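Local coordinates for nucleoporin nup120 (Schizosaccharomyces pombe, PDB 4GQ2), which serves as a structural constituent of the nuclear pore complex, whose nucleoporins can also act as docking partners for transiently associated nuclear transport factors, at residues 885-889 with 890-894. Numbering follows the deposited sequence.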
loop_
_atom_site.group_PDB
_atom_site.type_symbol
_atom_site.label_atom_id
_atom_site.label_comp_id
_atom_site.label_asym_id
_atom_site.label_seq_id
_atom_site.Cartn_x
_atom_site.Cartn_y
_atom_site.Cartn_z
ATOM N N GLU A 885 12.858 -20.812 -25.754
ATOM C CA GLU A 885 13.378 -22.178 -25.832
ATOM C C GLU A 885 12.869 -22.861 -27.097
ATOM O O GLU A 885 13.622 -23.561 -27.785
ATOM C CB GLU A 885 12.976 -22.984 -24.598
ATOM C CG GLU A 885 13.844 -22.725 -23.377
ATOM C CD GLU A 885 13.329 -23.406 -22.119
ATOM O OE1 GLU A 885 12.277 -24.081 -22.174
ATOM O OE2 GLU A 885 13.984 -23.256 -21.067
ATOM N N ILE A 886 11.589 -22.642 -27.387
ATOM C CA ILE A 886 10.952 -23.137 -28.599
ATOM C C ILE A 886 11.533 -22.443 -29.836
ATOM O O ILE A 886 11.819 -23.100 -30.837
ATOM C CB ILE A 886 9.414 -22.990 -28.521
ATOM C CG1 ILE A 886 8.846 -23.999 -27.507
ATOM C CG2 ILE A 886 8.767 -23.179 -29.892
ATOM C CD1 ILE A 886 7.410 -23.742 -27.086
ATOM N N ALA A 887 11.733 -21.127 -29.753
ATOM C CA ALA A 887 12.291 -20.362 -30.864
ATOM C C ALA A 887 13.699 -20.832 -31.231
ATOM O O ALA A 887 14.029 -20.950 -32.416
ATOM C CB ALA A 887 12.300 -18.881 -30.540
ATOM N N GLU A 888 14.515 -21.098 -30.212
ATOM C CA GLU A 888 15.878 -21.582 -30.409
ATOM C C GLU A 888 15.883 -22.994 -30.995
ATOM O O GLU A 888 16.655 -23.289 -31.912
ATOM C CB GLU A 888 16.668 -21.559 -29.101
ATOM C CG GLU A 888 18.175 -21.617 -29.317
ATOM C CD GLU A 888 18.936 -22.169 -28.127
ATOM O OE1 GLU A 888 18.323 -22.377 -27.055
ATOM O OE2 GLU A 888 20.158 -22.396 -28.265
ATOM N N LYS A 889 15.017 -23.856 -30.462
ATOM C CA LYS A 889 14.883 -25.228 -30.948
ATOM C C LYS A 889 14.619 -25.267 -32.457
ATOM O O LYS A 889 15.150 -26.120 -33.165
ATOM C CB LYS A 889 13.777 -25.963 -30.185
ATOM C CG LYS A 889 13.810 -27.474 -30.345
ATOM C CD LYS A 889 12.796 -28.165 -29.451
ATOM C CE LYS A 889 13.231 -28.160 -27.995
ATOM N NZ LYS A 889 12.157 -28.683 -27.108
ATOM N N TYR A 890 13.832 -24.315 -32.943
ATOM C CA TYR A 890 13.466 -24.270 -34.360
ATOM C C TYR A 890 14.146 -23.136 -35.142
ATOM O O TYR A 890 13.587 -22.591 -36.102
ATOM C CB TYR A 890 11.938 -24.318 -34.505
ATOM C CG TYR A 890 11.361 -25.479 -33.702
ATOM C CD1 TYR A 890 11.768 -26.794 -33.955
ATOM C CD2 TYR A 890 10.448 -25.265 -32.669
ATOM C CE1 TYR A 890 11.276 -27.858 -33.215
ATOM C CE2 TYR A 890 9.944 -26.327 -31.926
ATOM C CZ TYR A 890 10.360 -27.622 -32.205
ATOM O OH TYR A 890 9.868 -28.686 -31.480
ATOM N N HIS A 891 15.366 -22.800 -34.708
ATOM C CA HIS A 891 16.286 -21.888 -35.419
ATOM C C HIS A 891 15.706 -20.537 -35.740
ATOM O O HIS A 891 15.921 -20.002 -36.835
ATOM C CB HIS A 891 16.827 -22.553 -36.688
ATOM C CG HIS A 891 17.033 -24.042 -36.549
ATOM N ND1 HIS A 891 18.084 -24.569 -35.896
ATOM C CD2 HIS A 891 16.259 -25.116 -36.983
ATOM C CE1 HIS A 891 17.997 -25.913 -35.919
ATOM N NE2 HIS A 891 16.879 -26.246 -36.585
ATOM N N HIS A 892 14.958 -19.981 -34.787
ATOM C CA HIS A 892 14.343 -18.659 -34.930
ATOM C C HIS A 892 13.670 -18.453 -36.264
ATOM O O HIS A 892 13.728 -17.372 -36.860
ATOM C CB HIS A 892 15.349 -17.559 -34.597
ATOM C CG HIS A 892 15.936 -17.689 -33.212
ATOM N ND1 HIS A 892 15.525 -16.935 -32.177
ATOM C CD2 HIS A 892 16.904 -18.555 -32.707
ATOM C CE1 HIS A 892 16.207 -17.283 -31.070
ATOM N NE2 HIS A 892 17.050 -18.275 -31.396
ATOM N N GLN A 893 13.004 -19.511 -36.722
ATOM C CA GLN A 893 12.258 -19.513 -37.970
ATOM C C GLN A 893 10.833 -19.912 -37.641
ATOM O O GLN A 893 10.599 -20.614 -36.647
ATOM C CB GLN A 893 12.846 -20.559 -38.916
ATOM C CG GLN A 893 13.115 -20.063 -40.324
ATOM C CD GLN A 893 14.573 -19.708 -40.537
ATOM O OE1 GLN A 893 15.258 -20.341 -41.340
ATOM N NE2 GLN A 893 15.062 -18.703 -39.810
ATOM N N ASN A 894 9.891 -19.479 -38.481
ATOM C CA ASN A 894 8.464 -19.738 -38.273
ATOM C C ASN A 894 8.040 -19.278 -36.885
ATOM O O ASN A 894 7.507 -20.054 -36.086
ATOM C CB ASN A 894 8.142 -21.226 -38.449
ATOM C CG ASN A 894 8.236 -21.688 -39.890
ATOM O OD1 ASN A 894 7.670 -21.073 -40.793
ATOM N ND2 ASN A 894 8.924 -22.803 -40.105
#
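Lys889 lays the aliphatic part of its side chain over one face of the Tyr890 ring in a CH-pi contact, with CG 4.0 Å from the ring centroid and CD following toward the phenol oxygen. CG of Lys889 stands anti to the backbone N (chi1 -164°), which sends the chain alongside its neighbour, the two pointing the same way. Ile886 meets the ring through its CG2 methyl, 3.9 Å from Tyr890 CD2. With an alanine at Tyr890, this methyl and the lysine methylenes would probably lose their aromatic partner and a gap would open against helix 932-949.

The backbone beneath these side chains closes helix 881-889 with a Schellman motif. Tyr890 N still makes the helical bond to Ile886 O; then His892 N reaches back to Ala887 O at 2.7 Å, and His891 N bonds to Glu888 O at 3.1 Å. The latter donor sits above the carbonyl plane, 68° out of it. His891, at the C-prime position, takes the positive phi (55°) the motif requires, and His892 is left-handed too, so the chain turns off the helix axis. That turn brings the His892 imidazole back over the last turn of the helix, where Ala887 O and Glu888 N lie over one face, toward its rim, with NE2 3.6 Å from Glu888 CA. Its other nitrogen, ND1, is hydrogen-bonded to Ser872 OG, and the ring stacks with His873, which together probably hold the ring in this orientation.

Within the HEAT-repeat region, the turn links helix 881-889 to helix 895-909, where Ile886 packs on Cys898 and Leu901, while Tyr890 rests against Leu934 and Ala937 of helix 932-949.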